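Long-range contacts in Hpr(Ser) kinase (Coxiella burnetii, PDB 3TQF), which probably phosphorylates the phosphocarrier protein HPr on a serine at the expense of ATP and, as a bifunctional kinase/phosphatase, probably also removes that phosphate: residues F11-K16 with N91-H96; N56-S61 with E121-I126. All blocks are in the same frame, centred on the assembly; numbering follows the deposited sequence.

Contact 1: residues F11-K16 with N91-H96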
ATOM      1  N   PHE A  11     -20.197  -1.030   4.504  1.00 34.44           N
ATOM      2  CA  PHE A  11     -20.235  -1.339   5.927  1.00 34.14           C
ATOM      3  C   PHE A  11     -19.231  -2.432   6.235  1.00 33.67           C
ATOM      4  O   PHE A  11     -19.342  -3.545   5.731  1.00 34.14           O
ATOM      5  CB  PHE A  11     -21.652  -1.765   6.332  1.00 35.72           C
ATOM      6  CG  PHE A  11     -21.887  -1.813   7.819  1.00 35.46           C
ATOM      7  CD1 PHE A  11     -21.370  -0.845   8.664  1.00 34.79           C
ATOM      8  CD2 PHE A  11     -22.671  -2.811   8.365  1.00 37.25           C
ATOM      9  CE1 PHE A  11     -21.606  -0.891  10.029  1.00 35.66           C
ATOM     10  CE2 PHE A  11     -22.916  -2.864   9.732  1.00 38.22           C
ATOM     11  CZ  PHE A  11     -22.380  -1.902  10.565  1.00 37.37           C
ATOM     12  N   LEU A  12     -18.242  -2.092   7.056  1.00 32.94           N
ATOM     13  CA  LEU A  12     -17.159  -3.002   7.410  1.00 32.81           C
ATOM     14  C   LEU A  12     -17.051  -3.093   8.928  1.00 33.22           C
ATOM     15  O   LEU A  12     -17.410  -2.151   9.637  1.00 32.95           O
ATOM     16  CB  LEU A  12     -15.839  -2.486   6.837  1.00 31.78           C
ATOM     17  CG  LEU A  12     -15.807  -2.208   5.330  1.00 31.75           C
ATOM     18  CD1 LEU A  12     -14.903  -1.046   5.011  1.00 31.05           C
ATOM     19  CD2 LEU A  12     -15.376  -3.451   4.568  1.00 32.98           C
ATOM     20  N   VAL A  13     -16.563  -4.228   9.422  1.00 33.98           N
ATOM     21  CA  VAL A  13     -16.186  -4.337  10.821  1.00 34.50           C
ATOM     22  C   VAL A  13     -14.678  -4.125  10.898  1.00 33.98           C
ATOM     23  O   VAL A  13     -13.913  -4.862  10.268  1.00 34.13           O
ATOM     24  CB  VAL A  13     -16.576  -5.695  11.423  1.00 36.21           C
ATOM     25  CG1 VAL A  13     -16.163  -5.762  12.891  1.00 36.73           C
ATOM     26  CG2 VAL A  13     -18.075  -5.924  11.281  1.00 36.87           C
ATOM     27  N   ILE A  14     -14.267  -3.095  11.643  1.00 33.51           N
ATOM     28  CA  ILE A  14     -12.867  -2.733  11.807  1.00 33.23           C
ATOM     29  C   ILE A  14     -12.557  -2.544  13.282  1.00 34.31           C
ATOM     30  O   ILE A  14     -13.105  -1.651  13.921  1.00 34.18           O
ATOM     31  CB  ILE A  14     -12.533  -1.415  11.101  1.00 32.22           C
ATOM     32  CG1 ILE A  14     -12.943  -1.462   9.626  1.00 31.91           C
ATOM     33  CG2 ILE A  14     -11.048  -1.117  11.233  1.00 32.15           C
ATOM     34  CD1 ILE A  14     -12.775  -0.125   8.895  1.00 30.86           C
ATOM     35  N   ASP A  15     -11.673  -3.386  13.813  1.00 35.76           N
ATOM     36  CA  ASP A  15     -11.278  -3.343  15.220  1.00 37.03           C
ATOM     37  C   ASP A  15     -12.505  -3.372  16.130  1.00 37.84           C
ATOM     38  O   ASP A  15     -12.620  -2.569  17.048  1.00 38.56           O
ATOM     39  CB  ASP A  15     -10.419  -2.096  15.486  1.00 36.77           C
ATOM     40  CG  ASP A  15      -9.743  -2.120  16.851  1.00 38.77           C
ATOM     41  OD1 ASP A  15      -9.499  -3.222  17.389  1.00 41.52           O
ATOM     42  OD2 ASP A  15      -9.458  -1.030  17.388  1.00 39.13           O
ATOM     43  N   LYS A  16     -13.421  -4.296  15.851  1.00 38.41           N
ATOM     44  CA  LYS A  16     -14.686  -4.453  16.598  1.00 39.61           C
ATOM     45  C   LYS A  16     -15.742  -3.367  16.314  1.00 38.61           C
ATOM     46  O   LYS A  16     -16.868  -3.476  16.798  1.00 39.64           O
ATOM     47  CB  LYS A  16     -14.448  -4.538  18.116  1.00 41.36           C
ATOM     48  CG  LYS A  16     -13.426  -5.578  18.577  1.00 43.31           C
ATOM     49  CD  LYS A  16     -14.056  -6.936  18.885  1.00 46.60           C
ATOM     50  CE  LYS A  16     -13.481  -7.573  20.165  1.00 49.53           C
ATOM     51  NZ  LYS A  16     -11.994  -7.476  20.266  1.00 49.91           N
ATOM     52  N   ASN A  91     -22.563 -11.314   8.646  1.00 48.53           N
ATOM     53  CA  ASN A  91     -23.929 -11.030   8.175  1.00 49.74           C
ATOM     54  C   ASN A  91     -24.570  -9.786   8.808  1.00 48.60           C
ATOM     55  O   ASN A  91     -25.447  -9.171   8.201  1.00 48.98           O
ATOM     56  CB  ASN A  91     -24.848 -12.259   8.301  1.00 53.29           C
ATOM     57  CG  ASN A  91     -25.101 -12.678   9.743  1.00 55.71           C
ATOM     58  OD1 ASN A  91     -24.477 -12.175  10.678  1.00 55.41           O
ATOM     59  ND2 ASN A  91     -26.028 -13.614   9.924  1.00 59.45           N
ATOM     60  N   GLN A  92     -24.136  -9.421  10.012  1.00 47.54           N
ATOM     61  CA  GLN A  92     -24.585  -8.181  10.644  1.00 46.54           C
ATOM     62  C   GLN A  92     -23.627  -7.693  11.731  1.00 44.85           C
ATOM     63  O   GLN A  92     -22.749  -8.426  12.178  1.00 44.95           O
ATOM     64  CB  GLN A  92     -25.996  -8.340  11.224  1.00 49.33           C
ATOM     65  CG  GLN A  92     -26.165  -9.499  12.185  1.00 52.34           C
ATOM     66  CD  GLN A  92     -27.484  -9.443  12.934  1.00 55.64           C
ATOM     67  OE1 GLN A  92     -28.544  -9.738  12.379  1.00 57.96           O
ATOM     68  NE2 GLN A  92     -27.422  -9.073  14.207  1.00 56.56           N
ATOM     69  N   HIS A  93     -23.811  -6.443  12.146  1.00 43.41           N
ATOM     70  CA  HIS A  93     -23.001  -5.843  13.198  1.00 42.07           C
ATOM     71  C   HIS A  93     -23.591  -4.489  13.578  1.00 41.65           C
ATOM     72  O   HIS A  93     -24.266  -3.855  12.771  1.00 41.29           O
ATOM     73  CB  HIS A  93     -21.555  -5.667  12.720  1.00 39.92           C
ATOM     74  CG  HIS A  93     -20.574  -5.434  13.826  1.00 39.29           C
ATOM     75  ND1 HIS A  93     -20.333  -4.185  14.354  1.00 37.85           N
ATOM     76  CD2 HIS A  93     -19.764  -6.289  14.493  1.00 39.46           C
ATOM     77  CE1 HIS A  93     -19.423  -4.281  15.306  1.00 37.85           C
ATOM     78  NE2 HIS A  93     -19.060  -5.547  15.409  1.00 38.98           N
ATOM     79  N   GLU A  94     -23.336  -4.054  14.810  1.00 41.87           N
ATOM     80  CA  GLU A  94     -23.783  -2.744  15.282  1.00 41.77           C
ATOM     81  C   GLU A  94     -23.004  -1.642  14.563  1.00 39.31           C
ATOM     82  O   GLU A  94     -21.826  -1.806  14.270  1.00 37.61           O
ATOM     83  CB  GLU A  94     -23.611  -2.627  16.807  1.00 42.96           C
ATOM     84  CG  GLU A  94     -23.789  -1.207  17.371  1.00 43.67           C
ATOM     85  CD  GLU A  94     -24.006  -1.172  18.886  1.00 46.70           C
ATOM     86  OE1 GLU A  94     -23.491  -2.064  19.594  1.00 47.96           O
ATOM     87  OE2 GLU A  94     -24.691  -0.240  19.368  1.00 47.97           O
ATOM     88  N   VAL A  95     -23.678  -0.532  14.278  1.00 39.37           N
ATOM     89  CA  VAL A  95     -23.055   0.634  13.663  1.00 37.71           C
ATOM     90  C   VAL A  95     -22.444   1.484  14.759  1.00 37.72           C
ATOM     91  O   VAL A  95     -23.150   1.930  15.654  1.00 39.53           O
ATOM     92  CB  VAL A  95     -24.096   1.488  12.908  1.00 38.49           C
ATOM     93  CG1 VAL A  95     -23.456   2.756  12.338  1.00 37.28           C
ATOM     94  CG2 VAL A  95     -24.757   0.672  11.810  1.00 38.77           C
ATOM     95  N   HIS A  96     -21.138   1.713  14.688  1.00 36.35           N
ATOM     96  CA  HIS A  96     -20.434   2.516  15.695  1.00 36.50           C
ATOM     97  C   HIS A  96     -19.938   3.859  15.160  1.00 35.74           C
ATOM     98  O   HIS A  96     -19.937   4.859  15.881  1.00 36.62           O
ATOM     99  CB  HIS A  96     -19.246   1.730  16.250  1.00 36.01           C
ATOM    100  CG  HIS A  96     -19.641   0.554  17.083  1.00 37.48           C
ATOM    101  ND1 HIS A  96     -19.759   0.623  18.453  1.00 39.70           N
ATOM    102  CD2 HIS A  96     -19.955  -0.717  16.741  1.00 38.05           C
ATOM    103  CE1 HIS A  96     -20.130  -0.557  18.920  1.00 41.61           C
ATOM    104  NE2 HIS A  96     -20.254  -1.388  17.901  1.00 40.60           N
TER
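Phe11 and Val13 of strand 11-14 lie against His93 and Val95 of strand 92-96. Both strands belong to the mixed sheet of the HPr kinase C-terminal domain. They do not pair with each other; strand 17-23 pairs with both. Their directions differ by 85°, with axes 8.2 Å apart. No hydrogen bond links the two segments; side chains and a few carbonyl oxygens make the contact.

The tight part is a cluster of Phe11, Val13, Val95 and the face of the His93 imidazole. Phe11 CG stands anti to the backbone N (chi1 -167°), and the ring meets the other strand with its far end. Phe11 CZ touches Val95 CG2 at 3.7 Å. The ring edge also faces a backbone oxygen in its plane, with Phe11 CE2 3.5 Å from His93 O. Val13 crosses His93 at about a right angle. Val13 CG2 sits over one imidazole face, 3.9 Å from the ring centroid, in a CH-pi contact.

The other end is looser. Lys16 is exposed, and its side-chain end leads away from strand 92-96. Its O lies at the imidazole edge without a hydrogen bond. Within the other strand, His93 ND1 donates to Glu94 O at 2.8 Å. Because the acceptor is a carbonyl, ND1 would carry the proton. The bond helps hold the ring's rotation, so that one face stays turned to Val13.

Contact 2: residues N56-S61 with E121-I126; sequences NQLIGS and EIILGI
A beta hairpin, strands 117-123 and 126-134 joined by a type I' turn from Ile123 to Ile126, packs its tip against strand 58-61. Both parts belong to the mixed sheet of the HPr kinase C-terminal domain. The turn is closed by two backbone bonds, Ile123 N to Ile126 O (3.0 Å) and Ile126 N to Ile123 O (3.1 Å). Leu124 and Gly125 occupy its corners, both with positive phi.

Leu58 carries the contact from the other side. It is buried, and its side chain reaches three residues of the hairpin by three different parts. With CG anti to the backbone N (chi1 -179°), the branch point is carried out from the strand toward the hairpin. One methyl, Leu58 CD2, lies 3.5 Å from Ile123 CG2 and about as close to the CB of the same residue. The other methyl, Leu58 CD1, faces Leu124 CD1 at 4.0 Å. Leu58 crosses both of these side chains at about a right angle. Nearer the backbone, Ile126 comes in with the end of its long branch.

No hydrogen bond joins the two segments, and the contact is wholly apolar in its side chains. Val128, further along the hairpin, also touches Leu58. Trp7 of strand 5-8 and Leu51 of strand 48-53 pack on Ile123. Leu124 and Ile126 are only partly buried, so the hairpin tip forms the outer side of the contact. There Ile126 CD1 rests on Leu58 CB at 4.0 Å.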
ATOM      1  N   ASN A  56     -31.959  -1.199  21.684  1.00 67.80           N
ATOM      2  CA  ASN A  56     -31.194   0.054  21.691  1.00 65.41           C
ATOM      3  C   ASN A  56     -29.849  -0.075  20.955  1.00 61.31           C
ATOM      4  O   ASN A  56     -28.824   0.459  21.395  1.00 59.83           O
ATOM      5  CB  ASN A  56     -30.995   0.564  23.127  1.00 67.03           C
ATOM      6  CG  ASN A  56     -32.313   0.847  23.835  1.00 71.71           C
ATOM      7  OD1 ASN A  56     -33.168   1.567  23.313  1.00 73.59           O
ATOM      8  ND2 ASN A  56     -32.481   0.285  25.029  1.00 74.79           N
ATOM      9  N   GLN A  57     -29.865  -0.798  19.838  1.00 59.65           N
ATOM     10  CA  GLN A  57     -28.707  -0.899  18.960  1.00 56.05           C
ATOM     11  C   GLN A  57     -29.128  -0.653  17.520  1.00 54.55           C
ATOM     12  O   GLN A  57     -30.147  -1.179  17.067  1.00 56.22           O
ATOM     13  CB  GLN A  57     -28.071  -2.283  19.045  1.00 55.88           C
ATOM     14  CG  GLN A  57     -27.488  -2.643  20.391  1.00 57.47           C
ATOM     15  CD  GLN A  57     -26.585  -3.867  20.308  1.00 57.53           C
ATOM     16  OE1 GLN A  57     -27.020  -4.951  19.914  1.00 58.91           O
ATOM     17  NE2 GLN A  57     -25.318  -3.694  20.674  1.00 56.16           N
ATOM     18  N   LEU A  58     -28.339   0.148  16.812  1.00 51.41           N
ATOM     19  CA  LEU A  58     -28.490   0.302  15.378  1.00 49.92           C
ATOM     20  C   LEU A  58     -27.683  -0.805  14.725  1.00 48.09           C
ATOM     21  O   LEU A  58     -26.455  -0.752  14.703  1.00 45.96           O
ATOM     22  CB  LEU A  58     -27.987   1.675  14.927  1.00 48.33           C
ATOM     23  CG  LEU A  58     -28.111   2.004  13.440  1.00 47.20           C
ATOM     24  CD1 LEU A  58     -29.562   1.984  12.989  1.00 49.38           C
ATOM     25  CD2 LEU A  58     -27.488   3.354  13.168  1.00 45.94           C
ATOM     26  N   ILE A  59     -28.380  -1.816  14.215  1.00 49.26           N
ATOM     27  CA  ILE A  59     -27.751  -2.953  13.547  1.00 48.18           C
ATOM     28  C   ILE A  59     -27.843  -2.800  12.029  1.00 47.22           C
ATOM     29  O   ILE A  59     -28.896  -2.475  11.494  1.00 48.45           O
ATOM     30  CB  ILE A  59     -28.422  -4.283  13.956  1.00 50.69           C
ATOM     31  CG1 ILE A  59     -28.346  -4.483  15.472  1.00 51.73           C
ATOM     32  CG2 ILE A  59     -27.774  -5.461  13.233  1.00 50.16           C
ATOM     33  CD1 ILE A  59     -26.942  -4.576  16.006  1.00 49.86           C
ATOM     34  N   GLY A  60     -26.730  -3.043  11.350  1.00 45.40           N
ATOM     35  CA  GLY A  60     -26.666  -2.987   9.894  1.00 44.91           C
ATOM     36  C   GLY A  60     -26.450  -4.371   9.311  1.00 45.62           C
ATOM     37  O   GLY A  60     -25.569  -5.105   9.755  1.00 44.87           O
ATOM     38  N   SER A  61     -27.253  -4.721   8.311  1.00 47.39           N
ATOM     39  CA  SER A  61     -27.205  -6.046   7.704  1.00 48.86           C
ATOM     40  C   SER A  61     -27.278  -5.949   6.187  1.00 49.25           C
ATOM     41  O   SER A  61     -27.920  -5.053   5.645  1.00 49.73           O
ATOM     42  CB  SER A  61     -28.351  -6.903   8.228  1.00 51.75           C
ATOM     43  OG  SER A  61     -29.516  -6.120   8.389  1.00 53.42           O
ATOM     44  N   GLU A 121     -24.082  12.013  12.792  1.00 46.31           N
ATOM     45  CA  GLU A 121     -25.103  11.592  11.833  1.00 46.93           C
ATOM     46  C   GLU A 121     -26.291  11.022  12.582  1.00 48.07           C
ATOM     47  O   GLU A 121     -26.118  10.211  13.492  1.00 47.12           O
ATOM     48  CB  GLU A 121     -24.554  10.503  10.913  1.00 44.81           C
ATOM     49  CG  GLU A 121     -23.721  11.016   9.760  1.00 45.11           C
ATOM     50  CD  GLU A 121     -24.321  10.705   8.414  1.00 46.44           C
ATOM     51  OE1 GLU A 121     -25.441  11.186   8.135  1.00 49.62           O
ATOM     52  OE2 GLU A 121     -23.663   9.985   7.633  1.00 45.85           O
ATOM     53  N   ILE A 122     -27.492  11.437  12.188  1.00 50.26           N
ATOM     54  CA  ILE A 122     -28.719  10.855  12.726  1.00 51.80           C
ATOM     55  C   ILE A 122     -29.139   9.705  11.819  1.00 50.79           C
ATOM     56  O   ILE A 122     -29.601   9.923  10.700  1.00 51.68           O
ATOM     57  CB  ILE A 122     -29.868  11.885  12.824  1.00 55.22           C
ATOM     58  CG1 ILE A 122     -29.383  13.205  13.436  1.00 56.46           C
ATOM     59  CG2 ILE A 122     -31.010  11.315  13.640  1.00 57.29           C
ATOM     60  CD1 ILE A 122     -28.574  13.044  14.698  1.00 55.71           C
ATOM     61  N   ILE A 123     -28.951   8.478  12.298  1.00 49.31           N
ATOM     62  CA  ILE A 123     -29.358   7.283  11.565  1.00 48.63           C
ATOM     63  C   ILE A 123     -30.509   6.613  12.322  1.00 50.59           C
ATOM     64  O   ILE A 123     -30.314   6.045  13.392  1.00 50.38           O
ATOM     65  CB  ILE A 123     -28.182   6.302  11.393  1.00 45.72           C
ATOM     66  CG1 ILE A 123     -26.941   7.042  10.881  1.00 43.78           C
ATOM     67  CG2 ILE A 123     -28.567   5.180  10.441  1.00 45.50           C
ATOM     68  CD1 ILE A 123     -25.775   6.144  10.528  1.00 40.27           C
ATOM     69  N   LEU A 124     -31.710   6.701  11.762  1.00 52.80           N
ATOM     70  CA  LEU A 124     -32.922   6.242  12.437  1.00 55.57           C
ATOM     71  C   LEU A 124     -33.012   6.781  13.862  1.00 56.73           C
ATOM     72  O   LEU A 124     -33.327   6.046  14.794  1.00 57.79           O
ATOM     73  CB  LEU A 124     -33.003   4.711  12.432  1.00 55.14           C
ATOM     74  CG  LEU A 124     -33.030   4.063  11.047  1.00 54.43           C
ATOM     75  CD1 LEU A 124     -33.092   2.544  11.166  1.00 54.31           C
ATOM     76  CD2 LEU A 124     -34.202   4.595  10.237  1.00 56.62           C
ATOM     77  N   GLY A 125     -32.721   8.072  14.015  1.00 56.86           N
ATOM     78  CA  GLY A 125     -32.844   8.757  15.297  1.00 58.38           C
ATOM     79  C   GLY A 125     -31.741   8.478  16.298  1.00 56.40           C
ATOM     80  O   GLY A 125     -31.845   8.883  17.452  1.00 58.13           O
ATOM     81  N   ILE A 126     -30.687   7.790  15.872  1.00 53.16           N
ATOM     82  CA  ILE A 126     -29.565   7.477  16.750  1.00 51.36           C
ATOM     83  C   ILE A 126     -28.348   8.298  16.328  1.00 49.17           C
ATOM     84  O   ILE A 126     -28.061   8.422  15.143  1.00 47.85           O
ATOM     85  CB  ILE A 126     -29.252   5.964  16.730  1.00 49.98           C
ATOM     86  CG1 ILE A 126     -30.374   5.205  17.448  1.00 53.04           C
ATOM     87  CG2 ILE A 126     -27.911   5.671  17.384  1.00 47.58           C
ATOM     88  CD1 ILE A 126     -30.125   3.719  17.595  1.00 53.36           C
TER

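How the contacts relate
The centres of the two contacts lie about 12 Å apart, and both belong to one mixed sheet. Their segments alternate along the chain: 11-16, 56-61, 91-96, then 121-126. Strand 92-102 connects them, since it pairs antiparallel with strand 58-61. Probable backbone hydrogen bonds run from Val95 N to Leu58 O and from Gly60 N to His93 O. Val95 itself packs on Leu58, so the apolar layers of the two contacts are continuous. Two crossing pairs of segments thus meet in one sheet. Contact 1 lies nearer the centre of the chain, about 7 Å from it, and contact 2 toward its periphery, at about 13 Å.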